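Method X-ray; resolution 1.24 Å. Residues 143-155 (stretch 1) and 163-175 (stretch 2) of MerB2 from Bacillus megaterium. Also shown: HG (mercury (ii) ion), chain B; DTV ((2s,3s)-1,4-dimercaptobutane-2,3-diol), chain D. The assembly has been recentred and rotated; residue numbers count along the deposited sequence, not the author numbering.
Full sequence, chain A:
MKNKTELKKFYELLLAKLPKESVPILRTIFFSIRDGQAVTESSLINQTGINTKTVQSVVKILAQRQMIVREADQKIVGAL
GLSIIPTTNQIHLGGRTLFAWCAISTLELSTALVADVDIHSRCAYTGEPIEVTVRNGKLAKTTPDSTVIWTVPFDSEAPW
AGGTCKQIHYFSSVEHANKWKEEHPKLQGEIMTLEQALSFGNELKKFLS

Stretch 1 (143-155) TPDSTVIWTVPFD
Stretch 2 (163-175) GTCKQIHYFSSVE

Residues 143-155 and 163-175 of MerB2 pair as two antiparallel strands, 148-151 and 169-171, whose axes approach to 4.7 Å with 144° between their N-to-C directions; 841 Å² is buried between the stretches, both sides summed. The register sets Val148 against Phe171, Ile149 against Tyr170 and Trp150 against His169, with CA-CA separations of 5.4, 4.6 and 5.1 Å.

Trp150 covers the most surface. Its backbone (phi/psi -102/125) forms a two-bond pair with His169 (-143/155): Trp150 N donates to His169 O at 2.8 Å, and His169 N to Trp150 O at 3.1 Å. With chi1 t (171°) and chi2 -97°, its indole shares a sheet face with Val148, His169 and Phe171. Trp150 CB lies 3.5 Å from Phe171 CE2, at the edge of the phenyl ring, which is set by chi1 m and chi2 -70°. The five-membered ring of Trp150 and the His169 ring (chi1 m, chi2 -65°) are inclined by only 17°, but their centroids are 5.9 Å apart, so the slid rings barely overlap. At the indole edge, Trp150 CD1 is 3.4 Å from Gln167 O. A water accepts from Trp150 NE1 at 3.0 Å and donates to Gln167 O at 2.7 Å, tying the indole to the backbone of Gln167, two residues before the second strand.

Val148 (-140/172, chi1 m) makes the other two-bond pair, with Phe171 (-127/142). Val148 N donates to Phe171 O, and Phe171 N to Val148 O, both at 3.0 Å and nearly linear. Its side chain packs with Val148 CG2 4.2 Å from Phe171 CB and Val148 CG1 4.0 Å from Val174 CG2, extending the apolar contact to the following helix. On the other face, between these hydrogen-bonded pairs, Ile149 (m, t) places CG1 3.8 Å from Tyr170 CD1.

Before the strand, a cis peptide bond precedes Pro144, which begins a type I turn ending at Thr147; Thr147 N and Thr147 OG1 donate to Pro144 O at 3.1 and 2.8 Å. Ser146, chi1 p, extends the pairing by donating from OG to Ser172 O at 2.7 Å.

Beyond the strand, Val152 (-124/164, chi1 m) points toward stretch 2, with Val152 CG2 3.8 Å from Thr164 CG2 and Val152 CG1 3.8 Å from Gln167 O. Phe154 (chi1 m, chi2 1°) brings CE1 4.1 Å from Ile168 CD1, while one face of its ring is covered by DTV. That ligand and Cys165 both bind the mercury ion, at 2.6 Å for DTV S4-HG and 2.4 Å for Cys165 SG-HG.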

# COMPACT_ATOMS: atom_id res chain seq x y z
N THR A 143 -10.30 -10.19 14.01
CA THR A 143 -10.72 -9.71 15.32
C THR A 143 -10.42 -8.23 15.43
O THR A 143 -9.29 -7.82 15.15
CB THR A 143 -10.03 -10.46 16.47
OG1 THR A 143 -8.62 -10.26 16.43
CG2 THR A 143 -10.34 -11.93 16.41
N PRO A 144 -11.41 -7.42 15.82
CA PRO A 144 -12.81 -7.80 16.03
C PRO A 144 -13.48 -8.30 14.75
O PRO A 144 -13.07 -7.93 13.65
CB PRO A 144 -13.46 -6.48 16.47
CG PRO A 144 -12.37 -5.63 16.92
CD PRO A 144 -11.18 -5.99 16.10
N ASP A 145 -14.50 -9.14 14.89
CA ASP A 145 -15.13 -9.73 13.72
C ASP A 145 -15.77 -8.68 12.81
O ASP A 145 -15.95 -8.92 11.61
CB ASP A 145 -16.14 -10.83 14.10
CG ASP A 145 -17.19 -10.37 15.10
OD1 ASP A 145 -17.30 -9.17 15.39
OD2 ASP A 145 -17.92 -11.25 15.61
N SER A 146 -16.09 -7.52 13.38
CA SER A 146 -16.76 -6.42 12.68
C SER A 146 -15.81 -5.42 11.99
O SER A 146 -16.25 -4.37 11.50
CB SER A 146 -17.63 -5.66 13.69
OG SER A 146 -16.90 -5.38 14.86
N THR A 147 -14.53 -5.76 11.90
CA THR A 147 -13.53 -4.87 11.31
C THR A 147 -13.89 -4.51 9.87
O THR A 147 -14.28 -5.37 9.07
CB THR A 147 -12.15 -5.53 11.38
OG1 THR A 147 -11.75 -5.65 12.74
CG2 THR A 147 -11.09 -4.71 10.66
N VAL A 148 -13.73 -3.23 9.56
CA VAL A 148 -13.99 -2.69 8.24
C VAL A 148 -12.91 -1.66 7.91
O VAL A 148 -12.08 -1.32 8.76
CB VAL A 148 -15.38 -2.03 8.14
CG1 VAL A 148 -16.49 -3.08 8.23
CG2 VAL A 148 -15.53 -0.97 9.23
N ILE A 149 -12.91 -1.19 6.67
CA ILE A 149 -11.96 -0.19 6.21
C ILE A 149 -12.70 1.07 5.75
O ILE A 149 -13.77 0.98 5.15
CB ILE A 149 -11.12 -0.76 5.05
CG1 ILE A 149 -10.15 -1.80 5.61
CG2 ILE A 149 -10.36 0.35 4.29
CD1 ILE A 149 -9.40 -2.61 4.56
N TRP A 150 -12.12 2.22 6.07
CA TRP A 150 -12.57 3.50 5.57
C TRP A 150 -11.64 3.92 4.46
O TRP A 150 -10.43 3.99 4.67
CB TRP A 150 -12.54 4.52 6.70
CG TRP A 150 -12.79 5.92 6.29
CD1 TRP A 150 -11.86 6.88 6.03
CD2 TRP A 150 -14.06 6.55 6.11
NE1 TRP A 150 -12.46 8.05 5.70
CE2 TRP A 150 -13.81 7.89 5.75
CE3 TRP A 150 -15.38 6.11 6.23
CZ2 TRP A 150 -14.84 8.79 5.49
CZ3 TRP A 150 -16.39 7.01 5.98
CH2 TRP A 150 -16.12 8.33 5.61
N THR A 151 -12.19 4.21 3.29
CA THR A 151 -11.43 4.61 2.13
C THR A 151 -11.93 5.95 1.60
O THR A 151 -13.03 6.40 1.94
CB THR A 151 -11.48 3.54 1.03
OG1 THR A 151 -10.54 3.87 0.01
CG2 THR A 151 -12.86 3.42 0.43
N VAL A 152 -11.10 6.60 0.80
CA VAL A 152 -11.43 7.88 0.19
C VAL A 152 -11.29 7.76 -1.32
O VAL A 152 -10.65 6.83 -1.81
CB VAL A 152 -10.54 9.02 0.72
CG1 VAL A 152 -10.76 9.21 2.21
CG2 VAL A 152 -9.05 8.79 0.42
N PRO A 153 -11.86 8.71 -2.06
CA PRO A 153 -11.76 8.63 -3.52
C PRO A 153 -10.30 8.64 -3.98
O PRO A 153 -9.50 9.42 -3.49
CB PRO A 153 -12.50 9.88 -3.99
CG PRO A 153 -13.46 10.17 -2.90
CD PRO A 153 -12.75 9.81 -1.64
N PHE A 154 -9.95 7.76 -4.91
CA PHE A 154 -8.59 7.74 -5.37
C PHE A 154 -8.47 8.86 -6.43
O PHE A 154 -9.38 9.23 -7.10
CB PHE A 154 -8.06 6.33 -5.84
CG PHE A 154 -7.93 5.26 -4.74
CD1 PHE A 154 -8.27 5.50 -3.42
CD2 PHE A 154 -7.39 4.03 -5.04
CE1 PHE A 154 -8.12 4.52 -2.45
CE2 PHE A 154 -7.24 3.06 -4.08
CZ PHE A 154 -7.62 3.31 -2.78
N ASP A 155 -7.26 9.33 -6.52
CA ASP A 155 -6.81 10.65 -7.04
C ASP A 155 -5.46 10.32 -7.74
O ASP A 155 -4.56 9.94 -7.12
CB ASP A 155 -6.68 11.60 -5.79
CG ASP A 155 -6.23 13.04 -6.08
OD1 ASP A 155 -5.41 13.32 -6.93
OD2 ASP A 155 -6.62 13.92 -5.31
N GLY A 163 0.04 11.01 1.83
CA GLY A 163 -1.14 11.69 1.33
C GLY A 163 -2.36 10.81 1.52
O GLY A 163 -2.91 10.72 2.61
N THR A 164 -2.78 10.14 0.45
CA THR A 164 -4.00 9.36 0.49
C THR A 164 -3.92 8.23 1.51
O THR A 164 -4.90 7.92 2.18
CB THR A 164 -4.31 8.84 -0.91
OG1 THR A 164 -4.45 9.97 -1.79
CG2 THR A 164 -5.59 8.01 -0.93
N CYS A 165 -2.75 7.60 1.67
CA CYS A 165 -2.64 6.48 2.61
C CYS A 165 -2.93 6.92 4.05
O CYS A 165 -3.42 6.13 4.84
CB CYS A 165 -1.27 5.78 2.51
SG CYS A 165 -1.04 4.88 0.95
N LYS A 166 -2.65 8.19 4.37
CA LYS A 166 -2.94 8.72 5.71
C LYS A 166 -4.43 8.97 5.95
O LYS A 166 -4.84 9.22 7.07
CB LYS A 166 -2.16 10.02 5.97
CG LYS A 166 -0.65 9.86 6.07
CD LYS A 166 0.07 11.23 6.21
CE LYS A 166 -0.23 11.96 7.53
NZ LYS A 166 0.50 13.25 7.62
N GLN A 167 -5.23 8.90 4.89
CA GLN A 167 -6.67 9.12 4.98
C GLN A 167 -7.49 7.82 5.01
O GLN A 167 -8.71 7.87 5.16
CB GLN A 167 -7.13 9.96 3.79
CG GLN A 167 -6.49 11.35 3.71
CD GLN A 167 -6.85 12.05 2.41
OE1 GLN A 167 -5.97 12.32 1.59
NE2 GLN A 167 -8.13 12.32 2.21
N ILE A 168 -6.81 6.68 4.89
CA ILE A 168 -7.43 5.37 4.89
C ILE A 168 -7.17 4.76 6.26
O ILE A 168 -6.12 4.88 6.77
CB ILE A 168 -6.81 4.52 3.77
CG1 ILE A 168 -7.18 5.08 2.39
CG2 ILE A 168 -7.13 3.03 3.95
CD1 ILE A 168 -6.34 4.56 1.26
N HIS A 169 -8.19 4.11 6.80
CA HIS A 169 -8.13 3.55 8.13
C HIS A 169 -8.86 2.22 8.28
O HIS A 169 -9.75 1.87 7.56
CB HIS A 169 -8.83 4.52 9.10
CG HIS A 169 -8.36 5.93 9.01
ND1 HIS A 169 -7.08 6.31 9.34
CD2 HIS A 169 -9.00 7.05 8.65
CE1 HIS A 169 -6.96 7.60 9.16
NE2 HIS A 169 -8.11 8.07 8.73
N TYR A 170 -8.40 1.48 9.27
CA TYR A 170 -9.11 0.33 9.82
C TYR A 170 -10.00 0.90 10.94
O TYR A 170 -9.60 1.74 11.68
CB TYR A 170 -8.20 -0.72 10.46
CG TYR A 170 -7.75 -1.89 9.57
CD1 TYR A 170 -8.65 -2.75 8.98
CD2 TYR A 170 -6.42 -2.15 9.38
CE1 TYR A 170 -8.23 -3.80 8.24
CE2 TYR A 170 -6.00 -3.20 8.61
CZ TYR A 170 -6.91 -4.03 8.03
OH TYR A 170 -6.57 -5.09 7.27
N PHE A 171 -11.20 0.37 11.03
CA PHE A 171 -12.12 0.62 12.12
C PHE A 171 -12.58 -0.73 12.69
O PHE A 171 -12.85 -1.68 11.97
CB PHE A 171 -13.31 1.53 11.78
CG PHE A 171 -12.93 2.96 11.59
CD1 PHE A 171 -12.54 3.73 12.67
CD2 PHE A 171 -12.89 3.54 10.33
CE1 PHE A 171 -12.13 5.02 12.50
CE2 PHE A 171 -12.49 4.86 10.16
CZ PHE A 171 -12.12 5.59 11.26
N SER A 172 -12.72 -0.79 14.00
CA SER A 172 -13.15 -2.00 14.68
C SER A 172 -14.59 -2.40 14.36
O SER A 172 -14.95 -3.54 14.54
CB SER A 172 -13.01 -1.80 16.19
OG SER A 172 -13.58 -0.57 16.60
N SER A 173 -15.39 -1.44 13.90
CA SER A 173 -16.78 -1.66 13.51
C SER A 173 -17.26 -0.47 12.72
O SER A 173 -16.67 0.61 12.79
CB SER A 173 -17.69 -1.83 14.73
OG SER A 173 -17.79 -0.61 15.44
N VAL A 174 -18.37 -0.64 12.02
CA VAL A 174 -19.01 0.50 11.36
C VAL A 174 -19.50 1.51 12.40
O VAL A 174 -19.43 2.72 12.19
CB VAL A 174 -20.18 0.05 10.45
CG1 VAL A 174 -20.91 1.27 9.88
CG2 VAL A 174 -19.66 -0.86 9.32
N GLU A 175 -20.00 1.02 13.53
CA GLU A 175 -20.49 1.90 14.57
C GLU A 175 -19.35 2.80 15.07
O GLU A 175 -19.53 3.99 15.30
CB GLU A 175 -21.12 1.09 15.70
CG GLU A 175 -22.42 0.35 15.31
CD GLU A 175 -22.23 -0.82 14.36
OE1 GLU A 175 -21.19 -1.50 14.42
OE2 GLU A 175 -23.15 -1.06 13.53
HG HG B . -2.48 2.97 0.87
S1 DTV D . -4.27 7.55 -4.55
C1 DTV D . -4.31 5.86 -3.97
C2 DTV D . -3.05 5.45 -3.22
O2 DTV D . -2.95 6.17 -2.02
C3 DTV D . -3.00 3.95 -2.87
O3 DTV D . -2.98 3.20 -4.07
C4 DTV D . -4.17 3.49 -2.01
S4 DTV D . -3.81 1.98 -1.13
O HOH W 1 -10.21 10.05 5.69
O HOH W 2 -0.77 2.24 -0.75